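Local coordinates for protein pullulanase (Klebsiella oxytoca, PDB 2YOC) that hydrolyses alpha-1,6-glucosidic linkages in pullulan and related branched alpha-glucans as a secreted, calcium-containing glycoside hydrolase, at residues H401-T405 with P687-F691; A647-A651 with R681-L685; A808-T812 with G953-V958. All blocks are in the same frame, centred on the assembly; numbering follows the deposited sequence.

Contact 1: residues H401-T405 with P687-F691; sequences HAQKT and PDIYF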
loop_
_atom_site.group_PDB
_atom_site.type_symbol
_atom_site.label_atom_id
_atom_site.label_comp_id
_atom_site.label_asym_id
_atom_site.label_seq_id
_atom_site.Cartn_x
_atom_site.Cartn_y
_atom_site.Cartn_z
ATOM N N HIS B 401 30.085 16.593 30.023
ATOM C CA HIS B 401 28.931 16.909 29.194
ATOM C C HIS B 401 27.653 16.546 29.894
ATOM O O HIS B 401 27.545 15.442 30.443
ATOM C CB HIS B 401 29.014 16.163 27.883
ATOM C CG HIS B 401 30.111 16.656 27.018
ATOM N ND1 HIS B 401 29.898 17.654 26.089
ATOM C CD2 HIS B 401 31.414 16.284 26.974
ATOM C CE1 HIS B 401 31.065 17.834 25.485
ATOM N NE2 HIS B 401 32.008 17.041 25.987
ATOM N N ALA B 402 26.668 17.454 29.858
ATOM C CA ALA B 402 25.377 17.205 30.463
ATOM C C ALA B 402 24.645 16.051 29.785
ATOM O O ALA B 402 24.884 15.772 28.592
ATOM C CB ALA B 402 24.530 18.445 30.398
ATOM N N GLN B 403 23.739 15.401 30.557
ATOM C CA GLN B 403 22.902 14.290 30.133
ATOM C C GLN B 403 21.504 14.400 30.831
ATOM O O GLN B 403 20.739 13.416 30.898
ATOM C CB GLN B 403 23.604 12.981 30.507
ATOM C CG GLN B 403 24.716 12.563 29.544
ATOM C CD GLN B 403 25.378 11.223 29.824
ATOM O OE1 GLN B 403 26.485 10.968 29.370
ATOM N NE2 GLN B 403 24.734 10.334 30.559
ATOM N N LYS B 404 21.178 15.612 31.357
ATOM C CA LYS B 404 19.929 15.867 32.090
ATOM C C LYS B 404 18.683 15.827 31.212
ATOM O O LYS B 404 17.750 15.097 31.520
ATOM C CB LYS B 404 20.006 17.144 32.952
ATOM C CG LYS B 404 18.974 17.153 34.077
ATOM C CD LYS B 404 19.144 18.235 35.137
ATOM C CE LYS B 404 18.446 19.517 34.738
ATOM N NZ LYS B 404 17.001 19.320 34.401
ATOM N N THR B 405 18.665 16.585 30.120
ATOM C CA THR B 405 17.505 16.640 29.246
ATOM C C THR B 405 17.692 15.846 27.950
ATOM O O THR B 405 18.809 15.436 27.601
ATOM C CB THR B 405 17.140 18.098 28.972
ATOM O OG1 THR B 405 17.989 18.636 27.982
ATOM C CG2 THR B 405 17.200 18.965 30.186
ATOM N N PRO B 687 21.148 10.275 38.264
ATOM C CA PRO B 687 19.864 10.499 37.585
ATOM C C PRO B 687 19.956 10.761 36.106
ATOM O O PRO B 687 18.940 10.652 35.410
ATOM C CB PRO B 687 19.297 11.702 38.317
ATOM C CG PRO B 687 20.070 11.772 39.624
ATOM C CD PRO B 687 21.430 11.354 39.222
ATOM N N ASP B 688 21.171 11.086 35.628
ATOM C CA ASP B 688 21.418 11.416 34.222
ATOM C C ASP B 688 22.147 10.316 33.482
ATOM O O ASP B 688 22.886 10.572 32.523
ATOM C CB ASP B 688 22.135 12.779 34.121
ATOM C CG ASP B 688 21.429 13.892 34.880
ATOM O OD1 ASP B 688 20.171 13.783 35.095
ATOM O OD2 ASP B 688 22.107 14.866 35.259
ATOM N N ILE B 689 21.923 9.070 33.927
ATOM C CA ILE B 689 22.588 7.923 33.308
ATOM C C ILE B 689 21.899 7.514 32.020
ATOM O O ILE B 689 20.693 7.548 31.933
ATOM C CB ILE B 689 22.766 6.760 34.315
ATOM C CG1 ILE B 689 23.888 5.802 33.877
ATOM C CG2 ILE B 689 21.421 6.036 34.659
ATOM C CD1 ILE B 689 25.137 6.080 34.463
ATOM N N TYR B 690 22.658 7.140 31.030
ATOM C CA TYR B 690 22.080 6.735 29.768
ATOM C C TYR B 690 22.257 5.243 29.533
ATOM O O TYR B 690 23.324 4.700 29.792
ATOM C CB TYR B 690 22.660 7.578 28.613
ATOM C CG TYR B 690 21.975 7.365 27.287
ATOM C CD1 TYR B 690 20.623 7.654 27.124
ATOM C CD2 TYR B 690 22.670 6.848 26.198
ATOM C CE1 TYR B 690 19.980 7.432 25.910
ATOM C CE2 TYR B 690 22.045 6.649 24.969
ATOM C CZ TYR B 690 20.705 6.953 24.826
ATOM O OH TYR B 690 20.091 6.737 23.624
ATOM N N PHE B 691 21.176 4.573 29.093
ATOM C CA PHE B 691 21.190 3.132 28.757
ATOM C C PHE B 691 20.814 3.005 27.290
ATOM O O PHE B 691 19.870 3.647 26.825
ATOM C CB PHE B 691 20.165 2.318 29.599
ATOM C CG PHE B 691 20.513 1.888 31.010
ATOM C CD1 PHE B 691 21.461 2.584 31.760
ATOM C CD2 PHE B 691 19.835 0.832 31.619
ATOM C CE1 PHE B 691 21.762 2.196 33.065
ATOM C CE2 PHE B 691 20.125 0.452 32.925
ATOM C CZ PHE B 691 21.079 1.141 33.645
#
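Gln403 reaches across to the backbone of Asp688 and makes the single hydrogen bond between 401-405 and 687-691. Its NE2 donates to Asp688 O at 2.7 Å. The N-H...O angle is 141°, so the bond is bent. The donor sits nearly on the line of the carbonyl, at a C=O...N angle of 162°, while the oxygen is tilted out of the glutamine amide plane. The Gln403 chain is extended beyond CG and carries the amide to Asp688 O, on the side of Tyr690. Its CB already lies 3.2 Å from Asp688 O, so the root and the end of the side chain both border the same carbonyl.

The amide is held at both ends. NE2 also donates to Asp660 O, and OE1 receives bonds from His461 and Asn586. These partners fix which way round the buried amide lies.

Asp688 points back at the loop. Its CG is turned beside its own backbone N (chi1 -52°), which lays the carboxylate against Lys404. CB meets Gln403 O at 3.6 Å. OD1 is 3.7 Å from Lys404 CA and equally near CG. The Lys404 chain bends at its last two torsions, and its NZ stays 6.4 Å from Asp688 OD1. That is too far for a salt bridge, so any attraction between the two charges is probably weak. This is the exposed margin of the contact.

Tyr690 CB closes the inner side, 4.0 Å from Gln403 NE2. From there the ring leads away, and its OH probably bonds to Thr812 O.

The 401-405 loop runs into helix 406-410, whose Leu409 touches both Gln403 and Tyr690. The 687-691 segment enters barrel strand 690-693, which lies between strands 661-664 and 718-720, with helix 672-683 packed against Ile689 and Phe691.

Contact 2: residues A647-A651 with R681-L685; sequences ADSLA and RIKAL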
loop_
_atom_site.group_PDB
_atom_site.type_symbol
_atom_site.label_atom_id
_atom_site.label_comp_id
_atom_site.label_asym_id
_atom_site.label_seq_id
_atom_site.Cartn_x
_atom_site.Cartn_y
_atom_site.Cartn_z
ATOM N N ALA B 647 21.922 -5.463 38.093
ATOM C CA ALA B 647 21.709 -4.178 38.709
ATOM C C ALA B 647 22.831 -3.788 39.658
ATOM O O ALA B 647 23.328 -2.653 39.571
ATOM C CB ALA B 647 20.390 -4.169 39.424
ATOM N N ASP B 648 23.249 -4.730 40.545
ATOM C CA ASP B 648 24.289 -4.473 41.545
ATOM C C ASP B 648 25.608 -4.209 40.843
ATOM O O ASP B 648 26.397 -3.377 41.308
ATOM C CB ASP B 648 24.435 -5.632 42.540
ATOM C CG ASP B 648 23.260 -5.942 43.440
ATOM O OD1 ASP B 648 22.401 -5.066 43.615
ATOM O OD2 ASP B 648 23.240 -7.047 44.033
ATOM N N SER B 649 25.838 -4.889 39.705
ATOM C CA SER B 649 27.054 -4.684 38.943
ATOM C C SER B 649 27.096 -3.269 38.387
ATOM O O SER B 649 28.084 -2.567 38.574
ATOM C CB SER B 649 27.159 -5.685 37.805
ATOM O OG SER B 649 28.435 -5.503 37.213
ATOM N N LEU B 650 26.005 -2.832 37.745
ATOM C CA LEU B 650 25.914 -1.504 37.160
ATOM C C LEU B 650 26.054 -0.411 38.220
ATOM O O LEU B 650 26.679 0.613 37.951
ATOM C CB LEU B 650 24.651 -1.350 36.321
ATOM C CG LEU B 650 24.537 -2.242 35.078
ATOM C CD1 LEU B 650 23.093 -2.512 34.753
ATOM C CD2 LEU B 650 25.230 -1.621 33.876
ATOM N N ALA B 651 25.586 -0.670 39.447
ATOM C CA ALA B 651 25.706 0.278 40.576
ATOM C C ALA B 651 27.167 0.611 40.818
ATOM O O ALA B 651 27.514 1.785 40.842
ATOM C CB ALA B 651 25.072 -0.298 41.837
ATOM N N ARG B 681 16.722 1.684 39.106
ATOM C CA ARG B 681 17.641 1.414 40.189
ATOM C C ARG B 681 18.901 2.268 40.032
ATOM O O ARG B 681 19.203 3.048 40.930
ATOM C CB ARG B 681 17.917 -0.092 40.277
ATOM C CG ARG B 681 19.105 -0.434 41.142
ATOM C CD ARG B 681 18.799 -1.307 42.354
ATOM N NE ARG B 681 19.996 -2.055 42.773
ATOM C CZ ARG B 681 21.070 -1.516 43.353
ATOM N NH1 ARG B 681 21.113 -0.209 43.611
ATOM N NH2 ARG B 681 22.110 -2.273 43.666
ATOM N N ILE B 682 19.559 2.211 38.879
ATOM C CA ILE B 682 20.772 2.995 38.640
ATOM C C ILE B 682 20.558 4.519 38.721
ATOM O O ILE B 682 21.453 5.247 39.176
ATOM C CB ILE B 682 21.475 2.536 37.337
ATOM C CG1 ILE B 682 21.850 1.035 37.387
ATOM C CG2 ILE B 682 22.687 3.377 36.983
ATOM C CD1 ILE B 682 22.540 0.546 38.684
ATOM N N LYS B 683 19.342 4.988 38.342
ATOM C CA LYS B 683 18.970 6.414 38.344
ATOM C C LYS B 683 19.047 7.020 39.727
ATOM O O LYS B 683 19.278 8.225 39.858
ATOM C CB LYS B 683 17.605 6.657 37.681
ATOM C CG LYS B 683 17.707 6.720 36.164
ATOM C CD LYS B 683 16.575 7.504 35.579
ATOM C CE LYS B 683 15.481 6.646 35.001
ATOM N NZ LYS B 683 14.196 7.385 34.979
ATOM N N ALA B 684 18.922 6.175 40.761
ATOM C CA ALA B 684 18.996 6.630 42.135
ATOM C C ALA B 684 20.442 6.927 42.577
ATOM O O ALA B 684 20.654 7.534 43.635
ATOM C CB ALA B 684 18.338 5.619 43.045
ATOM N N LEU B 685 21.420 6.532 41.756
ATOM C CA LEU B 685 22.843 6.734 42.018
ATOM C C LEU B 685 23.410 7.794 41.125
ATOM O O LEU B 685 24.428 8.393 41.473
ATOM C CB LEU B 685 23.624 5.444 41.792
ATOM C CG LEU B 685 23.384 4.380 42.812
ATOM C CD1 LEU B 685 23.548 3.024 42.186
ATOM C CD2 LEU B 685 24.273 4.548 44.013
#
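Ile682 is the main bump of this contact, and helix 640-655 supplies the hollow. The CD1 methyl of Ile682 enters a shallow depression on the helix surface. There it lies 3.4 Å from both Ala647 O and Ala651 N, the two ends of one helical hydrogen bond. Leu650 CB forms another wall at 3.7 Å from CD1. The small side chains of Ala647 and Ala651 leave room for the approach, and the CA atoms of Ala651 and Ile682 are 6.0 Å apart.

A second bump comes from Leu685, three residues further along. Its CD1 rests on Ala651 CB at 3.7 Å. The Ala651 methyl thus projects between Ile682, Leu685 and the guanidinium of Arg681.

Arg681 arches over the outer side of the alanines. Its chain bends at chi2 (119°), and NE passes Ala647 CB at 4.0 Å. Ala647 O lies over one face of the guanidinium. At its edge the group meets Asp648 in a salt bridge, NH2 to OD1 at 2.8 Å. The bond is nearly straight at 161° and uses the anti side of OD1. The carboxylate and guanidinium planes are 65° apart, and one N-O pair, not two, makes the bridge. Asp648 OD2 is engaged by Tyr368 and Lys644.

Helices 640-655 and 672-683 are neighbours on the outside of the parallel eight-stranded barrel. They follow one another across strand 661-664, as in the beta/alpha repeats of the TIM-barrel fold.

Contact 3: residues A808-T812 with G953-V958; sequences AADPT and GDGSAV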
loop_
_atom_site.group_PDB
_atom_site.type_symbol
_atom_site.label_atom_id
_atom_site.label_comp_id
_atom_site.label_asym_id
_atom_site.label_seq_id
_atom_site.Cartn_x
_atom_site.Cartn_y
_atom_site.Cartn_z
ATOM N N ALA B 808 10.834 4.850 17.078
ATOM C CA ALA B 808 11.061 5.629 18.283
ATOM C C ALA B 808 10.023 6.662 18.628
ATOM O O ALA B 808 9.314 7.141 17.739
ATOM C CB ALA B 808 12.427 6.267 18.222
ATOM N N ALA B 809 9.962 7.038 19.931
ATOM C CA ALA B 809 9.099 8.125 20.410
ATOM C C ALA B 809 9.881 9.423 20.385
ATOM O O ALA B 809 9.310 10.442 20.026
ATOM C CB ALA B 809 8.616 7.856 21.814
ATOM N N ASP B 810 11.183 9.400 20.748
ATOM C CA ASP B 810 12.047 10.593 20.733
ATOM C C ASP B 810 13.380 10.247 20.037
ATOM O O ASP B 810 13.815 9.089 20.101
ATOM C CB ASP B 810 12.307 11.134 22.163
ATOM C CG ASP B 810 11.057 11.476 22.953
ATOM O OD1 ASP B 810 10.538 12.608 22.789
ATOM O OD2 ASP B 810 10.599 10.613 23.742
ATOM N N PRO B 811 14.063 11.210 19.379
ATOM C CA PRO B 811 15.350 10.865 18.729
ATOM C C PRO B 811 16.426 10.356 19.696
ATOM O O PRO B 811 17.442 9.799 19.264
ATOM C CB PRO B 811 15.779 12.183 18.045
ATOM C CG PRO B 811 15.043 13.258 18.766
ATOM C CD PRO B 811 13.725 12.638 19.188
ATOM N N THR B 812 16.218 10.575 21.004
ATOM C CA THR B 812 17.174 10.180 22.029
ATOM C C THR B 812 17.118 8.668 22.290
ATOM O O THR B 812 17.988 8.119 22.959
ATOM C CB THR B 812 17.028 11.061 23.258
ATOM O OG1 THR B 812 15.776 10.787 23.868
ATOM C CG2 THR B 812 17.120 12.532 22.918
ATOM N N GLY B 953 16.177 16.704 20.541
ATOM C CA GLY B 953 15.886 15.790 21.644
ATOM C C GLY B 953 14.461 15.265 21.775
ATOM O O GLY B 953 14.281 14.053 21.916
ATOM N N ASP B 954 13.432 16.155 21.802
ATOM C CA ASP B 954 12.032 15.724 21.941
ATOM C C ASP B 954 11.414 15.357 20.590
ATOM O O ASP B 954 11.464 16.168 19.662
ATOM C CB ASP B 954 11.165 16.808 22.587
ATOM C CG ASP B 954 11.301 16.943 24.090
ATOM O OD1 ASP B 954 10.583 16.212 24.818
ATOM O OD2 ASP B 954 12.056 17.856 24.547
ATOM N N GLY B 955 10.780 14.188 20.501
ATOM C CA GLY B 955 10.085 13.767 19.296
ATOM C C GLY B 955 9.090 14.796 18.764
ATOM O O GLY B 955 9.009 15.018 17.553
ATOM N N SER B 956 8.350 15.459 19.666
ATOM C CA SER B 956 7.366 16.470 19.299
ATOM C C SER B 956 8.027 17.696 18.660
ATOM O O SER B 956 7.457 18.292 17.737
ATOM C CB SER B 956 6.525 16.881 20.511
ATOM O OG SER B 956 7.329 17.398 21.560
ATOM N N ALA B 957 9.232 18.056 19.145
ATOM C CA ALA B 957 10.001 19.166 18.606
ATOM C C ALA B 957 10.405 18.807 17.194
ATOM O O ALA B 957 10.226 19.634 16.288
ATOM C CB ALA B 957 11.248 19.418 19.449
ATOM N N VAL B 958 10.886 17.552 16.986
ATOM C CA VAL B 958 11.296 17.066 15.666
ATOM C C VAL B 958 10.168 17.231 14.652
ATOM O O VAL B 958 10.347 17.909 13.651
ATOM C CB VAL B 958 11.894 15.645 15.713
ATOM C CG1 VAL B 958 12.194 15.124 14.311
ATOM C CG2 VAL B 958 13.154 15.641 16.561
#
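Pro811, Thr812 and Gly953 form the close-packed part of this contact. All three are buried, and the proline ring and Thr812 CG2 gather round Gly953 O. Deeper in, Pro811 CG touches Val958 CG2 at 3.8 Å. Gly953 has a positive phi, a backbone shape that favours glycine.

Gly955 also lets the backbones come close, with the CA atoms of Asp810 and Gly955 4.0 Å apart. Its CA-H points at Ala809 O, with CA and O 3.5 Å apart. Gly955 N donates to Asp810 OD1 at 2.8 Å, almost straight at 171°. It meets OD1 on the anti side, 20° out of the carboxylate plane. A chi1 of -57° turns Asp810 CG beside its own N and brings OD1 to this first turn of helix 955-961.

The outer margin is looser and more polar. Asp954, the N-cap residue, makes no capping bond with its side chain. Its CB points away from the loop, yet OD1 lies 4.1 Å from Asp810 OD1. Lys406 may ease these like charges through a long, weak ion pair with Asp954. A nearby sulfate is probably from the crystallisation liquor.

Helix 406-410 flanks Asp810 and Thr812. The loop leads into barrel strand 814-816, and helix 955-961 into strand 962-965 of the C-terminal antiparallel sheet.

How the contacts relate
All three contacts border the eight-stranded parallel barrel. Contact 2 is nested along the chain inside the loop closed by contact 1, and contact 3 follows. The centres of contacts 1 and 2 are 14 Å apart. They meet where helix 672-683 packs on Ile689, just before strand 690-693. Contacts 1 and 3 are 16 Å apart, joined through Tyr690 and by helix 406-410. Contacts 2 and 3 do not touch; their nearest atoms are about 12 Å apart. Contact 2 pairs two outer helices of the barrel. Contact 1 ties the loop before helix 406-410 to the start of strand 690-693, and contact 3 joins the barrel to the C-terminal domain.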